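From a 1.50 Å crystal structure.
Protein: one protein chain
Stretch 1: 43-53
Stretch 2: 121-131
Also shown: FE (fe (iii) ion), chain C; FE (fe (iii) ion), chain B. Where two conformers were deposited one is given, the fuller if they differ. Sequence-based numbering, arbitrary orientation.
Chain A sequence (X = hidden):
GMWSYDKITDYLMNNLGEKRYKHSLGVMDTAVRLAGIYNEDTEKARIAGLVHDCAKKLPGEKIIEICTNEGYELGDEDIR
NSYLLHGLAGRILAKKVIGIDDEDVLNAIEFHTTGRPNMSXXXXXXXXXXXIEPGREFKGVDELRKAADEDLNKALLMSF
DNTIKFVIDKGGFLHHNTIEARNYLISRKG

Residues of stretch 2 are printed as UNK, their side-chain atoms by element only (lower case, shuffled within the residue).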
# COMPACT_ATOMS: atom_id res chain seq x y z
N GLU A 43 2.03 25.19 22.12
CA GLU A 43 0.62 25.08 22.48
C GLU A 43 -0.13 24.26 21.42
O GLU A 43 -1.02 23.50 21.76
CB GLU A 43 -0.03 26.44 22.74
CG GLU A 43 -1.28 26.32 23.60
CD GLU A 43 -1.07 25.82 25.06
OE1 GLU A 43 0.10 25.65 25.52
OE2 GLU A 43 -2.10 25.61 25.76
N LYS A 44 0.22 24.43 20.15
CA LYS A 44 -0.35 23.54 19.11
C LYS A 44 -0.03 22.07 19.44
O LYS A 44 -0.90 21.17 19.31
CB LYS A 44 0.17 23.90 17.72
CG LYS A 44 -0.49 25.14 17.14
CD LYS A 44 0.12 25.71 15.85
CE LYS A 44 0.17 24.77 14.68
NZ LYS A 44 0.74 25.37 13.37
N ALA A 45 1.22 21.81 19.83
CA ALA A 45 1.66 20.48 20.18
C ALA A 45 0.88 19.97 21.40
O ALA A 45 0.40 18.84 21.45
CB ALA A 45 3.15 20.43 20.45
N ARG A 46 0.80 20.80 22.43
CA ARG A 46 0.07 20.42 23.67
C ARG A 46 -1.41 20.09 23.41
O ARG A 46 -1.94 19.10 23.93
CB ARG A 46 0.18 21.54 24.74
CG ARG A 46 -0.51 21.23 26.11
CD ARG A 46 -0.56 22.45 27.07
NE ARG A 46 0.75 23.08 27.08
CZ ARG A 46 1.80 22.60 27.73
NH1 ARG A 46 1.67 21.51 28.46
NH2 ARG A 46 2.97 23.22 27.68
N ILE A 47 -2.11 20.93 22.67
CA ILE A 47 -3.56 20.67 22.45
C ILE A 47 -3.76 19.48 21.52
O ILE A 47 -4.59 18.64 21.78
CB ILE A 47 -4.31 21.89 21.95
CG1 ILE A 47 -4.21 23.05 22.94
CG2 ILE A 47 -5.84 21.60 21.69
CD1 ILE A 47 -4.54 24.37 22.26
N ALA A 48 -3.00 19.41 20.43
CA ALA A 48 -3.19 18.29 19.54
C ALA A 48 -2.85 17.00 20.26
O ALA A 48 -3.55 16.00 20.11
CB ALA A 48 -2.30 18.48 18.30
N GLY A 49 -1.77 16.96 21.04
CA GLY A 49 -1.41 15.75 21.75
C GLY A 49 -2.45 15.37 22.80
O GLY A 49 -2.83 14.21 22.99
N LEU A 50 -2.95 16.38 23.51
CA LEU A 50 -3.94 16.13 24.53
C LEU A 50 -5.23 15.51 23.96
O LEU A 50 -5.76 14.56 24.56
CB LEU A 50 -4.28 17.41 25.29
CG LEU A 50 -5.31 17.30 26.44
CD1 LEU A 50 -4.86 16.31 27.51
CD2 LEU A 50 -5.58 18.70 27.00
N VAL A 51 -5.71 16.04 22.84
CA VAL A 51 -7.03 15.64 22.35
C VAL A 51 -7.03 14.65 21.20
O VAL A 51 -8.08 14.20 20.76
CB VAL A 51 -7.86 16.87 21.95
CG1 VAL A 51 -7.86 17.93 23.08
CG2 VAL A 51 -7.36 17.48 20.69
N HIS A 52 -5.86 14.17 20.81
CA HIS A 52 -5.73 13.37 19.58
C HIS A 52 -6.62 12.12 19.63
O HIS A 52 -7.09 11.69 18.57
CB HIS A 52 -4.29 12.96 19.30
CG HIS A 52 -3.82 11.82 20.12
ND1 HIS A 52 -3.47 11.90 21.47
CD2 HIS A 52 -3.67 10.52 19.79
CE1 HIS A 52 -3.11 10.70 21.90
NE2 HIS A 52 -3.25 9.84 20.90
N ASP A 53 -6.82 11.54 20.81
CA ASP A 53 -7.55 10.27 20.95
C ASP A 53 -8.96 10.55 21.50
O ASP A 53 -9.57 9.65 22.07
CB ASP A 53 -6.81 9.22 21.82
CG ASP A 53 -6.10 8.19 21.03
OD1 ASP A 53 -6.20 8.11 19.80
OD2 ASP A 53 -5.35 7.41 21.66
N UNK A 121 5.09 19.40 10.19
CA UNK A 121 5.91 19.09 11.32
C UNK A 121 5.01 18.68 12.52
O UNK A 121 5.32 17.69 13.19
c UNK A 121 6.78 20.31 11.66
c UNK A 121 7.60 20.15 12.93
c UNK A 121 8.50 18.90 12.95
c UNK A 121 8.38 21.45 13.19
N UNK A 122 3.90 19.41 12.74
CA UNK A 122 3.00 19.08 13.88
C UNK A 122 2.38 17.68 13.67
O UNK A 122 2.33 16.89 14.60
c UNK A 122 -0.24 20.87 15.10
c UNK A 122 0.94 19.88 15.22
c UNK A 122 1.73 19.97 16.57
c UNK A 122 1.93 20.13 14.06
N UNK A 123 1.94 17.40 12.45
CA UNK A 123 1.37 16.09 12.17
C UNK A 123 2.36 14.97 12.49
O UNK A 123 2.02 13.95 13.09
o UNK A 123 -0.75 15.54 8.32
c UNK A 123 -0.46 16.67 8.79
c UNK A 123 0.97 15.99 10.70
o UNK A 123 -0.31 17.70 8.09
c UNK A 123 -0.23 16.73 10.28
N UNK A 124 3.64 15.17 12.10
CA UNK A 124 4.66 14.19 12.35
C UNK A 124 4.90 13.96 13.87
O UNK A 124 5.07 12.86 14.35
c UNK A 124 5.86 14.66 10.17
c UNK A 124 7.08 15.07 8.03
c UNK A 124 5.98 14.53 11.67
c UNK A 124 7.20 15.01 9.54
n UNK A 124 8.36 15.57 7.39
N UNK A 125 4.99 15.10 14.59
CA UNK A 125 5.20 15.07 16.04
C UNK A 125 4.07 14.28 16.75
O UNK A 125 4.33 13.43 17.64
c UNK A 125 5.20 16.50 18.07
c UNK A 125 5.31 16.51 16.57
c UNK A 125 6.88 18.60 16.54
c UNK A 125 6.66 17.12 16.14
N UNK A 126 2.81 14.52 16.34
CA UNK A 126 1.67 13.88 17.02
C UNK A 126 1.66 12.39 16.68
O UNK A 126 1.53 11.51 17.55
c UNK A 126 0.87 16.24 18.67
c UNK A 126 -0.82 13.79 17.33
c UNK A 126 0.39 16.04 17.22
c UNK A 126 0.33 14.57 16.72
N UNK A 127 1.89 12.09 15.41
CA UNK A 127 1.96 10.71 14.98
C UNK A 127 3.02 9.89 15.77
O UNK A 127 2.74 8.82 16.31
c UNK A 127 1.65 7.10 12.11
c UNK A 127 2.20 10.63 13.45
c UNK A 127 3.94 7.38 12.74
c UNK A 127 2.44 9.21 12.96
o UNK A 127 3.29 5.29 11.90
c UNK A 127 3.68 8.65 13.10
c UNK A 127 1.41 8.41 12.48
c UNK A 127 2.92 6.59 12.28
N UNK A 128 4.23 10.44 15.85
CA UNK A 128 5.29 9.68 16.51
C UNK A 128 5.16 9.68 18.04
O UNK A 128 5.50 8.70 18.71
c UNK A 128 7.46 7.87 15.07
c UNK A 128 7.68 9.00 16.14
c UNK A 128 7.12 11.40 16.74
c UNK A 128 6.68 10.16 16.03
N UNK A 129 4.61 10.77 18.57
CA UNK A 129 4.43 10.88 20.02
C UNK A 129 3.59 9.76 20.56
O UNK A 129 3.86 9.23 21.64
c UNK A 129 3.81 12.24 20.41
N UNK A 130 2.61 9.33 19.76
CA UNK A 130 1.76 8.24 20.18
C UNK A 130 2.57 6.93 20.46
O UNK A 130 2.30 6.20 21.41
o UNK A 130 -0.84 7.30 20.72
c UNK A 130 0.70 8.01 19.11
o UNK A 130 -0.88 6.30 18.79
c UNK A 130 -0.41 7.12 19.59
N UNK A 131 3.58 6.69 19.63
CA UNK A 131 4.48 5.53 19.73
C UNK A 131 5.55 5.61 20.81
O UNK A 131 5.95 4.61 21.37
c UNK A 131 3.46 5.55 16.53
o UNK A 131 1.61 3.06 14.56
c UNK A 131 3.26 2.82 16.27
c UNK A 131 5.17 5.29 18.37
c UNK A 131 4.25 4.73 17.33
c UNK A 131 4.14 3.36 17.17
c UNK A 131 2.58 5.01 15.60
c UNK A 131 2.49 3.64 15.48
FE FE C . -2.99 7.33 20.91
FE FE B . -5.11 6.95 18.32
O HOH W 1 -3.36 7.47 19.25
O HOH W 2 -4.04 5.74 16.99

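Position 121 opens the second helix with four side-chain carbons, forked at the second. None reaches stretch 1. A fork one carbon beyond CB is the mark of leucine: Leu 121, apolar though partly exposed.

Position 122 has the same four carbons and the same fork, but here CA-to-CB points toward the first helix. One arm lies 3.6 Å from Ala 45 CA, and the other approaches Lys 44 CE at 3.9 Å. This is Leu 122. Its CD1 is the arm over Ala 45, and its CD2 is the one beside the aliphatic part of Lys 44, whose NZ is hydrogen-bonded elsewhere in the structure. A forked apolar side chain suits a site bordered by methylene and methyl groups.

Position 123 carries three carbons, the third bearing two oxygens, and is out of reach of stretch 1. It is Glu 123, buried, but with OE1 hydrogen-bonded elsewhere in the structure, so its charge is not stranded. Position 124 has four carbons in a row ending in nitrogen, also remote from the contact: Lys 124, partly exposed, its NZ hydrogen-bonded elsewhere in the structure.

Position 125 shows four carbons forked at the first, with one arm two carbons long, which defines isoleucine. The CA-to-CB bond of Ile 125 points toward stretch 1, but its nearest atom, CG2, stays 5.0 Å from Ala 45 CB, and so it adds little to the contact.

Position 126 repeats that pattern one helical turn after Leu 122. Its long arm ends 3.6 Å from Gly 49 N and 3.8 Å from Ala 45 O, and its inner carbon is 3.8 Å from Ala 48 CB. This is Ile 126, those atoms being CD1 and CG1; CG2 meets His 52 CB at 4.1 Å. The branch at CB lets one residue touch both Ala 48, through CG1, and His 52, through CG2.

Position 127 has one carbon, then a six-carbon ring bearing an oxygen. Tyr 127 is buried, its CA-to-CB bond pointing away from stretch 1 and its OH satisfied by a hydrogen bond elsewhere in the structure. Position 128, again four carbons forked at the first, is Ile 128, apolar and buried. Position 129 has a single carbon, CB, 6.4 Å from Gly 49 CA: Ala 129, small and buried.

Position 130 has two carbons, the second carrying two oxygens. One oxygen lies 3.5 Å from His 52 NE2 and 2.2 Å from FE of chain C. This is Asp 130, a short carboxylate suited to binding a cation, and that oxygen is OD1. Position 131, a carbon and a ring bearing oxygen, is Tyr 131, partly exposed, as a phenol tolerates.

The contact works in two parts. The helices cross at -45°, their axes 9.9 Å apart; Gly 49 CA is 5.9 Å from Ile 126 CA, and without a side chain there CD1 lies against the backbone. No hydrogen bond crosses between the stretches. Iron joins them instead: FE of chain C is bound by His 52 NE2 at 2.5 Å and by Asp 130 OD1, while His 52 ND1 donates to Gly 49 O at 2.8 Å.

Stretch 2, residues 121-131: LLEKIIYIADY
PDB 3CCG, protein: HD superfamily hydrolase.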